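A-type flavoprotein (PDB 2Q9U) scavenges oxygen in the parasite Giardia intestinalis, probably by passing electrons from FMN to a diiron centre. Local coordinates at residues I22-V27 with Y59-E64; R28-Y33 with E87-S92; Q175-S180 with V189-H194; S296-V301 with L330-G335. All coordinates share one frame; numbering follows the deposited sequence.

How the contacts relate
Contacts 1, 2 and 3 lie in the beta-lactamase-like domain and contact 4 in the flavodoxin-like domain. Contact 2 is at the diiron site, where Glu87, Asp89 and His90 bind iron. The centres of contacts 1 and 2 are about 11 Å apart. The two join where Tyr59 N meets Ser92 OG at 2.7 Å, a probable hydrogen bond. Contact 3 packs His176 CE1 against Phe30 CE2 of contact 2 at 3.4 Å, and its Ala178 also meets Val23 of contact 1. Contact 4 reaches contact 2 through Thr299, beside Gly32 and Tyr33. Contacts 2 and 4 both touch the third subunit, whose FMN faces the iron pair.

Contact 1 (I22-V27 with Y59-E64); sequences IVDWMV and YPFAEE
Ile22, near the end of strand 17-24, fills the angle between Phe61 and Glu64. Its CD1 sits over the centre of the Phe61 ring, 3.5 Å from the centroid and 13° off the ring normal. This is a CH-pi contact. CG1 is tucked against the backbone (chi1 72°). This carries CD1 to the ring, while the other branch, CG2, lies 3.5 Å from Glu64 CD. Pro60 CB, next to Phe61 in the chain, lies over the opposite face, toward the rim.

Val23 points its side chain away from this contact, but its backbone is tied to Glu64 through two waters. One water lies within hydrogen-bonding distance of Val23 O (2.9 Å) and Glu64 OE1 (2.8 Å). The other accepts from Val23 N at 2.9 Å and is also bonded to Glu64 OE2. The extended Glu64 chain carries the carboxylate to both waters. Glu64 also forms a salt bridge with Arg68.

Asp24 ends the strand. Its CG comes 3.6 Å from Phe61 CZ, with the carboxylate and ring planes 61° apart. OD2 is hydrogen-bonded to Tyr41 OH. OD1 receives a weak bond from Val27 N, in the loop that follows.

Trp25 and Met26 pack on the second subunit, as does Glu64. The contact joins the end of a strand in the mixed sheet to the first turn of helix 62-72, with Phe61 at the N-cap position. Such packing of a helix on a sheet is part of the layered alpha/beta architecture of the metallo-beta-lactamase fold.

Contact 2 (R28-Y33 with E87-S92); sequences RIFHGY and EGDHAS. With FEO (mu-oxo-diiron), chain G; FMN (flavin mononucleotide), chain F; NO3 (nitrate ion), chain C.
Phe30 and Asp89 face each other with their CA atoms 9.5 Å apart; Phe30 starts a type I' beta turn ending at Tyr33, and Asp89 lies in a loop without regular structure. That loop belongs to the diiron site of the metallo-beta-lactamase-like domain. Glu87 OE1 binds one iron at 2.1 Å. Asp89 OD2 and His90 NE2 bind the other. His85, His152, Asp171 and His230 complete the pocket.

Phe30 brings its ring edge to Asp89, with CZ 3.5 Å from OD2. The ring and carboxylate planes stand 54° apart. CG of Phe30 lies opposite the backbone N (chi1 176°), which directs the ring at the iron ligand. His31 CD2 lies over one face of the Phe30 ring. Glu87 OE2 is hydrogen-bonded to Tyr267 OH of the third subunit and lies 3.5 Å from C8M of the FMN held by that subunit. The flavin methyl edge thus meets an iron ligand, an arrangement consistent with electron transfer between subunits. A nitrate, probably from the crystallisation liquor, bridges both irons. Its O1 accepts a hydrogen bond from His31 NE2 at 2.8 Å, with an N-H...O angle of 156°.

Contact 3 (Q175-S180 with V189-H194); sequences QHYATS and VSHVMH
Tyr177 and His191 form the aromatic part of this contact, an offset edge-to-face pair. The edge of His191 is turned toward the face of Tyr177. The ring planes stand at 84° and the centroids are 5.3 Å apart. Both side chains have CG opposite the backbone N. For Tyr177 (chi1 -177°) this carries the ring out toward helix 189-204. For His191 it brings CD2 to 3.9 Å from Tyr177 OH, which lies near the plane of the imidazole. Thr179 CG2, from the same loop as the tyrosine, lies over one face of the phenol ring.

Val192 uses its two methyl groups separately. CG2 meets Tyr177 CE2 at 4.2 Å. The methyl CG1 sits over the face of the Gln175 amide, 3.8 Å from CD. CG of Gln175 nearly eclipses the backbone N (chi1 -16°). With the bend at chi2, this places the amide under Val192. Leu195 and Phe196, further along the helix, also touch Gln175.

The polar ends of Gln175 and His191 are bonded elsewhere. Gln175 OE1 accepts from Val232 N, and Gln175 NE2 donates to Phe173 O. His191 NE2 is hydrogen-bonded to Glu37 OE1. No hydrogen bond crosses between the two segments. The loop is therefore held to the first turn of the helix by apolar and aromatic packing, while the hydrogen bonds of Gln175 and His191 probably hold those groups in orientation.

Contact 4 (S296-V301 with L330-G335); sequences SDITKV and LNYVRG
Ile298 and Tyr332 make the main apolar contact. Ile298 CD1 lies over the centre of the Tyr332 ring, 3.9 Å from the centroid and 5° off the ring normal, a CH-pi contact. Ile298 CB also packs on the ring, 3.7 Å from Tyr332 CD2. With chi1 at 55°, CG1 of Ile298 folds back over the backbone and swings CD1 across the ring face. One turn further on, Val301 CG1 meets Val333 CG2 at 3.6 Å.

The polar link runs through a water. It donates to Tyr332 OH at 2.9 Å and lies 2.6 Å from Thr299 OG1, to which it is hydrogen-bonded. Tyr332 OH is also bonded to Asn202, and Thr299 OG1 to His34 N, both in the beta-lactamase-like domain.

The cap and one salt bridge lie within 296-301. Asp297 is the N-cap of helix 298-306. Its OD1 accepts from Lys300 N at 2.9 Å, and its OD2 forms a salt bridge with Lys300 NZ at 2.7 Å. Lys300 NZ also forms a salt bridge with Asp36.

The contact pairs two helices of the flavodoxin-like domain. Their direct side-chain packing is apolar, with one water bridging Thr299 and Tyr332, and the polar groups at its margin tie them to the neighbouring domain.

Contact 1 (I22-V27 with Y59-E64)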
# COMPACT_ATOMS: atom_id res chain seq x y z
N ILE A 22 18.86 -18.45 5.65
CA ILE A 22 18.86 -17.20 4.89
C ILE A 22 18.01 -16.18 5.60
O ILE A 22 17.05 -16.53 6.30
CB ILE A 22 18.41 -17.37 3.40
CG1 ILE A 22 16.90 -17.63 3.26
CG2 ILE A 22 19.24 -18.47 2.66
CD1 ILE A 22 16.03 -16.32 3.10
N VAL A 23 18.36 -14.92 5.43
CA VAL A 23 17.53 -13.83 5.98
C VAL A 23 16.70 -13.31 4.83
O VAL A 23 17.25 -12.97 3.75
CB VAL A 23 18.36 -12.68 6.61
CG1 VAL A 23 17.38 -11.61 7.19
CG2 VAL A 23 19.25 -13.21 7.78
N ASP A 24 15.38 -13.32 5.02
CA ASP A 24 14.45 -12.83 3.99
C ASP A 24 14.15 -11.36 4.34
O ASP A 24 13.15 -11.02 5.00
CB ASP A 24 13.19 -13.71 3.94
CG ASP A 24 12.34 -13.46 2.69
OD1 ASP A 24 12.53 -12.41 2.04
OD2 ASP A 24 11.43 -14.27 2.40
N TRP A 25 15.05 -10.49 3.90
CA TRP A 25 14.95 -9.05 4.17
C TRP A 25 13.67 -8.42 3.59
O TRP A 25 13.07 -7.53 4.20
CB TRP A 25 16.19 -8.34 3.60
CG TRP A 25 17.48 -8.71 4.33
CD1 TRP A 25 18.46 -9.59 3.90
CD2 TRP A 25 17.90 -8.24 5.61
NE1 TRP A 25 19.46 -9.67 4.85
CE2 TRP A 25 19.15 -8.83 5.89
CE3 TRP A 25 17.33 -7.35 6.55
CZ2 TRP A 25 19.85 -8.56 7.06
CZ3 TRP A 25 18.05 -7.08 7.72
CH2 TRP A 25 19.28 -7.69 7.97
N MET A 26 13.22 -8.91 2.45
CA MET A 26 12.19 -8.21 1.69
C MET A 26 10.75 -8.65 1.88
O MET A 26 9.81 -7.91 1.49
CB MET A 26 12.55 -8.27 0.22
CG MET A 26 13.87 -7.58 -0.01
SD MET A 26 14.30 -7.43 -1.73
CE MET A 26 14.53 -9.10 -2.17
N VAL A 27 10.55 -9.84 2.46
CA VAL A 27 9.19 -10.39 2.55
C VAL A 27 8.32 -9.48 3.42
O VAL A 27 8.73 -9.06 4.52
CB VAL A 27 9.13 -11.88 2.99
CG1 VAL A 27 9.64 -12.11 4.42
CG2 VAL A 27 7.69 -12.44 2.82
N TYR A 59 12.24 -22.16 -1.74
CA TYR A 59 12.94 -22.38 -3.02
C TYR A 59 13.65 -21.16 -3.67
O TYR A 59 14.71 -21.33 -4.27
CB TYR A 59 12.02 -23.12 -4.06
CG TYR A 59 10.93 -22.22 -4.59
CD1 TYR A 59 11.17 -21.36 -5.70
CD2 TYR A 59 9.67 -22.17 -3.97
CE1 TYR A 59 10.18 -20.49 -6.18
CE2 TYR A 59 8.66 -21.32 -4.45
CZ TYR A 59 8.92 -20.48 -5.55
OH TYR A 59 7.94 -19.62 -6.02
N PRO A 60 13.13 -19.91 -3.52
CA PRO A 60 13.89 -18.82 -4.13
C PRO A 60 15.30 -18.64 -3.60
O PRO A 60 16.13 -18.04 -4.29
CB PRO A 60 13.04 -17.57 -3.81
CG PRO A 60 11.67 -18.13 -3.61
CD PRO A 60 11.89 -19.42 -2.90
N PHE A 61 15.57 -19.16 -2.41
CA PHE A 61 16.84 -18.98 -1.69
C PHE A 61 17.73 -20.22 -1.70
O PHE A 61 18.72 -20.28 -0.96
CB PHE A 61 16.51 -18.57 -0.23
CG PHE A 61 15.63 -17.36 -0.16
CD1 PHE A 61 16.16 -16.08 -0.38
CD2 PHE A 61 14.27 -17.49 0.07
CE1 PHE A 61 15.34 -14.92 -0.33
CE2 PHE A 61 13.43 -16.34 0.12
CZ PHE A 61 13.98 -15.06 -0.08
N ALA A 62 17.38 -21.19 -2.56
CA ALA A 62 18.06 -22.47 -2.60
C ALA A 62 19.57 -22.37 -2.77
O ALA A 62 20.30 -23.04 -2.05
CB ALA A 62 17.47 -23.38 -3.69
N GLU A 63 20.03 -21.53 -3.71
CA GLU A 63 21.47 -21.45 -4.04
C GLU A 63 22.26 -20.79 -2.94
O GLU A 63 23.40 -21.15 -2.67
CB GLU A 63 21.72 -20.69 -5.36
CG GLU A 63 21.16 -21.41 -6.62
CD GLU A 63 21.83 -22.78 -6.94
OE1 GLU A 63 22.96 -23.07 -6.47
OE2 GLU A 63 21.20 -23.57 -7.70
N GLU A 64 21.63 -19.82 -2.28
CA GLU A 64 22.25 -19.23 -1.09
C GLU A 64 22.46 -20.24 0.05
O GLU A 64 23.56 -20.32 0.64
CB GLU A 64 21.44 -18.02 -0.62
CG GLU A 64 22.10 -17.26 0.55
CD GLU A 64 21.29 -16.06 1.06
OE1 GLU A 64 20.24 -15.68 0.48
OE2 GLU A 64 21.73 -15.50 2.08
O HOH W 1 18.47 -13.71 1.28
O HOH W 2 20.27 -13.84 3.53

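Contact 2 (R28-Y33 with E87-S92)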
# COMPACT_ATOMS: atom_id res chain seq x y z
N ARG A 28 7.14 -9.15 2.90
CA ARG A 28 6.19 -8.30 3.65
C ARG A 28 4.83 -8.93 3.87
O ARG A 28 4.12 -8.56 4.81
CB ARG A 28 6.04 -6.90 3.00
CG ARG A 28 7.29 -6.02 3.13
CD ARG A 28 7.59 -5.59 4.57
NE ARG A 28 8.87 -4.89 4.63
CZ ARG A 28 10.06 -5.47 4.84
NH1 ARG A 28 10.14 -6.78 5.09
NH2 ARG A 28 11.17 -4.74 4.84
N ILE A 29 4.47 -9.88 3.01
CA ILE A 29 3.25 -10.65 3.18
C ILE A 29 3.64 -12.11 3.04
O ILE A 29 4.25 -12.51 2.04
CB ILE A 29 2.13 -10.28 2.16
CG1 ILE A 29 1.78 -8.79 2.21
CG2 ILE A 29 0.84 -11.14 2.41
CD1 ILE A 29 1.12 -8.35 3.49
N PHE A 30 3.33 -12.91 4.06
CA PHE A 30 3.76 -14.30 4.08
C PHE A 30 2.58 -15.15 4.51
O PHE A 30 2.22 -15.18 5.69
CB PHE A 30 4.96 -14.47 5.02
CG PHE A 30 5.41 -15.91 5.18
CD1 PHE A 30 5.51 -16.75 4.07
CD2 PHE A 30 5.68 -16.41 6.43
CE1 PHE A 30 5.91 -18.10 4.21
CE2 PHE A 30 6.11 -17.74 6.60
CZ PHE A 30 6.22 -18.59 5.49
N HIS A 31 1.99 -15.82 3.52
CA HIS A 31 0.73 -16.56 3.70
C HIS A 31 -0.33 -15.69 4.39
O HIS A 31 -1.06 -16.14 5.26
CB HIS A 31 0.96 -17.94 4.36
CG HIS A 31 1.32 -17.91 5.82
ND1 HIS A 31 0.47 -17.42 6.79
CD2 HIS A 31 2.41 -18.38 6.47
CE1 HIS A 31 1.04 -17.56 7.98
NE2 HIS A 31 2.22 -18.13 7.81
N GLY A 32 -0.39 -14.42 4.00
CA GLY A 32 -1.30 -13.46 4.62
C GLY A 32 -0.84 -12.84 5.94
O GLY A 32 -1.53 -11.97 6.48
N TYR A 33 0.30 -13.28 6.47
CA TYR A 33 0.90 -12.64 7.68
C TYR A 33 1.63 -11.36 7.25
O TYR A 33 2.48 -11.38 6.34
CB TYR A 33 1.86 -13.62 8.38
CG TYR A 33 2.48 -13.20 9.72
CD1 TYR A 33 3.39 -12.13 9.81
CD2 TYR A 33 2.22 -13.92 10.87
CE1 TYR A 33 3.98 -11.77 11.03
CE2 TYR A 33 2.80 -13.57 12.09
CZ TYR A 33 3.67 -12.51 12.17
OH TYR A 33 4.24 -12.20 13.36
N GLU A 87 6.34 -27.73 5.43
CA GLU A 87 5.89 -26.46 4.87
C GLU A 87 6.98 -25.82 3.99
O GLU A 87 8.19 -25.93 4.30
CB GLU A 87 5.40 -25.49 5.97
CG GLU A 87 4.51 -24.35 5.39
CD GLU A 87 4.02 -23.42 6.46
OE1 GLU A 87 3.93 -23.86 7.62
OE2 GLU A 87 3.77 -22.24 6.13
N GLY A 88 6.55 -25.20 2.89
CA GLY A 88 7.46 -24.64 1.88
C GLY A 88 8.58 -23.73 2.38
O GLY A 88 9.69 -23.75 1.84
N ASP A 89 8.30 -22.93 3.40
CA ASP A 89 9.31 -22.03 3.92
C ASP A 89 10.56 -22.74 4.47
O ASP A 89 11.63 -22.14 4.49
CB ASP A 89 8.75 -21.00 4.92
CG ASP A 89 8.00 -21.64 6.09
OD1 ASP A 89 7.33 -22.67 5.91
OD2 ASP A 89 8.06 -21.07 7.20
N HIS A 90 10.43 -23.99 4.89
CA HIS A 90 11.61 -24.76 5.33
C HIS A 90 11.94 -25.93 4.43
O HIS A 90 12.78 -26.75 4.78
CB HIS A 90 11.35 -25.33 6.73
CG HIS A 90 10.79 -24.30 7.64
ND1 HIS A 90 11.55 -23.27 8.13
CD2 HIS A 90 9.52 -24.07 8.07
CE1 HIS A 90 10.79 -22.46 8.84
NE2 HIS A 90 9.55 -22.93 8.82
N ALA A 91 11.26 -26.04 3.30
CA ALA A 91 11.35 -27.31 2.56
C ALA A 91 11.38 -27.21 1.05
O ALA A 91 11.86 -28.13 0.39
CB ALA A 91 10.21 -28.29 3.02
N SER A 92 10.88 -26.10 0.48
CA SER A 92 10.58 -26.13 -0.95
C SER A 92 11.81 -26.15 -1.87
O SER A 92 11.70 -26.57 -3.04
CB SER A 92 9.60 -25.03 -1.36
OG SER A 92 10.12 -23.74 -1.08
FE1 FEO G . 7.78 -21.67 9.15
FE2 FEO G . 5.06 -23.79 9.42
O FEO G . 6.71 -23.01 8.47
N1 FMN F . -5.14 -27.15 6.42
C2 FMN F . -6.26 -27.65 7.02
O2 FMN F . -6.81 -28.65 6.54
N3 FMN F . -6.75 -27.04 8.16
C4 FMN F . -6.15 -25.91 8.69
O4 FMN F . -6.72 -25.35 9.63
C4A FMN F . -5.00 -25.39 8.08
N5 FMN F . -4.33 -24.28 8.58
C5A FMN F . -3.19 -23.82 7.93
C6 FMN F . -2.51 -22.70 8.42
C7 FMN F . -1.36 -22.22 7.78
C7M FMN F . -0.56 -21.15 8.47
C8 FMN F . -0.88 -22.85 6.63
C8M FMN F . 0.29 -22.30 5.85
C9 FMN F . -1.55 -23.97 6.14
C9A FMN F . -2.71 -24.46 6.78
N10 FMN F . -3.39 -25.57 6.28
C10 FMN F . -4.50 -26.04 6.93
C1' FMN F . -2.92 -26.30 5.05
C2' FMN F . -3.26 -25.55 3.77
O2' FMN F . -4.66 -25.51 3.52
C3' FMN F . -2.44 -26.23 2.67
O3' FMN F . -1.09 -25.82 2.84
C4' FMN F . -2.87 -25.90 1.25
O4' FMN F . -2.21 -26.78 0.35
C5' FMN F . -2.50 -24.47 0.87
O5' FMN F . -3.12 -24.15 -0.36
P FMN F . -2.42 -23.07 -1.30
O1P FMN F . -3.47 -22.67 -2.32
O2P FMN F . -1.99 -21.92 -0.44
O3P FMN F . -1.20 -23.65 -2.01
N NO3 C . 4.96 -20.39 9.50
O1 NO3 C . 4.24 -19.23 9.32
O2 NO3 C . 6.32 -20.30 9.63
O3 NO3 C . 4.36 -21.63 9.61

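Contact 3 (Q175-S180 with V189-H194)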
# COMPACT_ATOMS: atom_id res chain seq x y z
N GLN A 175 10.17 -16.22 15.32
CA GLN A 175 9.57 -14.90 15.09
C GLN A 175 9.95 -14.51 13.67
O GLN A 175 11.05 -14.82 13.17
CB GLN A 175 10.08 -13.81 16.07
CG GLN A 175 10.81 -14.30 17.35
CD GLN A 175 12.23 -14.79 17.05
OE1 GLN A 175 13.03 -14.10 16.41
NE2 GLN A 175 12.55 -15.98 17.53
N HIS A 176 9.01 -13.83 13.00
CA HIS A 176 9.28 -13.30 11.67
C HIS A 176 10.07 -12.02 11.86
O HIS A 176 9.52 -10.90 12.04
CB HIS A 176 7.99 -13.11 10.87
CG HIS A 176 7.33 -14.40 10.49
ND1 HIS A 176 7.99 -15.41 9.82
CD2 HIS A 176 6.05 -14.82 10.65
CE1 HIS A 176 7.15 -16.41 9.61
NE2 HIS A 176 5.96 -16.07 10.10
N TYR A 177 11.39 -12.20 11.91
CA TYR A 177 12.30 -11.11 12.22
C TYR A 177 13.59 -11.24 11.40
O TYR A 177 14.35 -12.18 11.62
CB TYR A 177 12.61 -11.11 13.73
CG TYR A 177 13.48 -9.98 14.23
CD1 TYR A 177 13.41 -8.70 13.69
CD2 TYR A 177 14.40 -10.20 15.28
CE1 TYR A 177 14.22 -7.65 14.18
CE2 TYR A 177 15.19 -9.17 15.77
CZ TYR A 177 15.11 -7.91 15.22
OH TYR A 177 15.92 -6.92 15.72
N ALA A 178 13.79 -10.34 10.42
CA ALA A 178 15.02 -10.33 9.64
C ALA A 178 16.07 -9.47 10.35
O ALA A 178 15.85 -8.28 10.57
CB ALA A 178 14.79 -9.77 8.18
N THR A 179 17.22 -10.08 10.65
CA THR A 179 18.34 -9.43 11.36
C THR A 179 19.62 -10.19 11.06
O THR A 179 19.57 -11.37 10.68
CB THR A 179 18.08 -9.32 12.90
OG1 THR A 179 19.25 -8.84 13.55
CG2 THR A 179 17.64 -10.67 13.52
N SER A 180 20.77 -9.53 11.19
CA SER A 180 22.04 -10.20 11.04
C SER A 180 22.41 -10.92 12.33
O SER A 180 23.31 -11.76 12.35
CB SER A 180 23.15 -9.22 10.61
OG SER A 180 23.40 -8.27 11.63
N VAL A 189 15.71 -7.62 23.60
CA VAL A 189 14.92 -8.81 23.93
C VAL A 189 13.44 -8.49 23.99
O VAL A 189 12.63 -9.30 23.55
CB VAL A 189 15.41 -9.50 25.24
CG1 VAL A 189 14.47 -10.65 25.64
CG2 VAL A 189 16.79 -10.06 24.99
N SER A 190 13.06 -7.30 24.47
CA SER A 190 11.64 -6.95 24.48
C SER A 190 11.05 -6.88 23.07
O SER A 190 9.90 -7.27 22.87
CB SER A 190 11.33 -5.66 25.29
OG SER A 190 11.96 -4.53 24.73
N HIS A 191 11.83 -6.40 22.10
CA HIS A 191 11.40 -6.38 20.72
C HIS A 191 11.22 -7.81 20.15
O HIS A 191 10.24 -8.10 19.48
CB HIS A 191 12.39 -5.60 19.84
CG HIS A 191 11.93 -5.47 18.42
ND1 HIS A 191 10.69 -4.97 18.10
CD2 HIS A 191 12.51 -5.81 17.24
CE1 HIS A 191 10.52 -5.00 16.78
NE2 HIS A 191 11.61 -5.51 16.24
N VAL A 192 12.19 -8.68 20.44
CA VAL A 192 12.11 -10.08 20.00
C VAL A 192 10.86 -10.72 20.63
O VAL A 192 10.11 -11.44 19.95
CB VAL A 192 13.36 -10.88 20.39
CG1 VAL A 192 13.25 -12.37 19.86
CG2 VAL A 192 14.64 -10.21 19.85
N MET A 193 10.60 -10.41 21.90
CA MET A 193 9.44 -10.98 22.57
C MET A 193 8.15 -10.48 21.98
O MET A 193 7.19 -11.25 21.87
CB MET A 193 9.49 -10.76 24.09
CG MET A 193 10.50 -11.63 24.81
SD MET A 193 10.15 -13.42 24.63
CE MET A 193 8.42 -13.54 25.15
N HIS A 194 8.13 -9.20 21.61
CA HIS A 194 6.97 -8.67 20.88
C HIS A 194 6.68 -9.50 19.62
O HIS A 194 5.53 -9.90 19.39
CB HIS A 194 7.20 -7.19 20.53
CG HIS A 194 6.23 -6.64 19.54
ND1 HIS A 194 5.07 -6.01 19.90
CD2 HIS A 194 6.25 -6.64 18.18
CE1 HIS A 194 4.41 -5.63 18.82
NE2 HIS A 194 5.11 -6.01 17.76

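Contact 4 (S296-V301 with L330-G335)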
# COMPACT_ATOMS: atom_id res chain seq x y z
N SER A 296 -4.89 -0.72 9.93
CA SER A 296 -4.34 -1.85 10.67
C SER A 296 -4.41 -3.06 9.77
O SER A 296 -4.64 -2.94 8.56
CB SER A 296 -5.09 -2.05 12.00
OG SER A 296 -4.40 -2.97 12.84
N ASP A 297 -4.19 -4.24 10.32
CA ASP A 297 -4.28 -5.43 9.51
C ASP A 297 -4.60 -6.59 10.44
O ASP A 297 -4.50 -6.44 11.67
CB ASP A 297 -2.99 -5.65 8.72
CG ASP A 297 -1.76 -5.77 9.61
OD1 ASP A 297 -1.74 -6.68 10.46
OD2 ASP A 297 -0.82 -4.96 9.44
N ILE A 298 -5.00 -7.72 9.87
CA ILE A 298 -5.48 -8.83 10.69
C ILE A 298 -4.33 -9.38 11.56
O ILE A 298 -4.58 -9.96 12.62
CB ILE A 298 -6.11 -9.97 9.79
CG1 ILE A 298 -5.10 -10.44 8.71
CG2 ILE A 298 -7.48 -9.49 9.20
CD1 ILE A 298 -5.49 -11.74 8.00
N THR A 299 -3.08 -9.23 11.11
CA THR A 299 -1.93 -9.70 11.90
C THR A 299 -1.83 -8.97 13.26
O THR A 299 -1.56 -9.57 14.31
CB THR A 299 -0.61 -9.55 11.10
OG1 THR A 299 -0.79 -10.11 9.79
CG2 THR A 299 0.56 -10.26 11.83
N LYS A 300 -2.05 -7.66 13.21
CA LYS A 300 -2.05 -6.83 14.41
C LYS A 300 -3.32 -7.08 15.26
O LYS A 300 -3.27 -7.05 16.50
CB LYS A 300 -1.87 -5.37 13.99
CG LYS A 300 -0.42 -5.20 13.43
CD LYS A 300 -0.10 -3.86 12.81
CE LYS A 300 1.31 -3.92 12.19
NZ LYS A 300 1.42 -4.85 10.99
N VAL A 301 -4.43 -7.34 14.60
CA VAL A 301 -5.66 -7.71 15.33
C VAL A 301 -5.38 -8.96 16.19
O VAL A 301 -5.73 -9.02 17.40
CB VAL A 301 -6.86 -7.92 14.34
CG1 VAL A 301 -8.09 -8.49 15.05
CG2 VAL A 301 -7.23 -6.57 13.63
N LEU A 330 -12.98 -10.75 12.19
CA LEU A 330 -13.68 -11.77 12.98
C LEU A 330 -13.41 -13.20 12.52
O LEU A 330 -13.19 -14.07 13.36
CB LEU A 330 -15.18 -11.47 13.05
CG LEU A 330 -15.58 -10.31 13.97
CD1 LEU A 330 -17.01 -9.89 13.64
CD2 LEU A 330 -15.51 -10.71 15.46
N ASN A 331 -13.44 -13.45 11.21
CA ASN A 331 -13.03 -14.76 10.65
C ASN A 331 -11.66 -15.18 11.20
O ASN A 331 -11.47 -16.32 11.67
CB ASN A 331 -13.00 -14.69 9.10
CG ASN A 331 -12.23 -15.88 8.46
OD1 ASN A 331 -11.01 -16.00 8.60
ND2 ASN A 331 -12.95 -16.72 7.72
N TYR A 332 -10.71 -14.25 11.15
CA TYR A 332 -9.33 -14.55 11.50
C TYR A 332 -9.25 -14.88 12.99
O TYR A 332 -8.66 -15.91 13.38
CB TYR A 332 -8.42 -13.35 11.19
CG TYR A 332 -6.96 -13.72 11.17
CD1 TYR A 332 -6.50 -14.82 10.42
CD2 TYR A 332 -6.04 -12.98 11.87
CE1 TYR A 332 -5.12 -15.13 10.39
CE2 TYR A 332 -4.68 -13.27 11.83
CZ TYR A 332 -4.22 -14.34 11.08
OH TYR A 332 -2.85 -14.64 11.05
N VAL A 333 -9.86 -14.03 13.81
CA VAL A 333 -9.85 -14.19 15.26
C VAL A 333 -10.58 -15.47 15.71
O VAL A 333 -10.11 -16.18 16.64
CB VAL A 333 -10.40 -12.90 15.96
CG1 VAL A 333 -10.82 -13.18 17.38
CG2 VAL A 333 -9.35 -11.79 15.92
N ARG A 334 -11.70 -15.77 15.05
CA ARG A 334 -12.46 -17.01 15.28
C ARG A 334 -11.58 -18.23 15.02
O ARG A 334 -11.50 -19.11 15.87
CB ARG A 334 -13.72 -17.06 14.40
CG ARG A 334 -14.54 -18.38 14.48
CD ARG A 334 -15.78 -18.37 13.54
NE ARG A 334 -15.41 -18.67 12.13
CZ ARG A 334 -15.56 -17.86 11.09
NH1 ARG A 334 -16.08 -16.63 11.22
NH2 ARG A 334 -15.19 -18.27 9.88
N GLY A 335 -10.92 -18.27 13.86
CA GLY A 335 -10.07 -19.39 13.45
C GLY A 335 -8.94 -19.62 14.45
O GLY A 335 -8.55 -20.77 14.74
O HOH W 3 -2.11 -12.36 9.34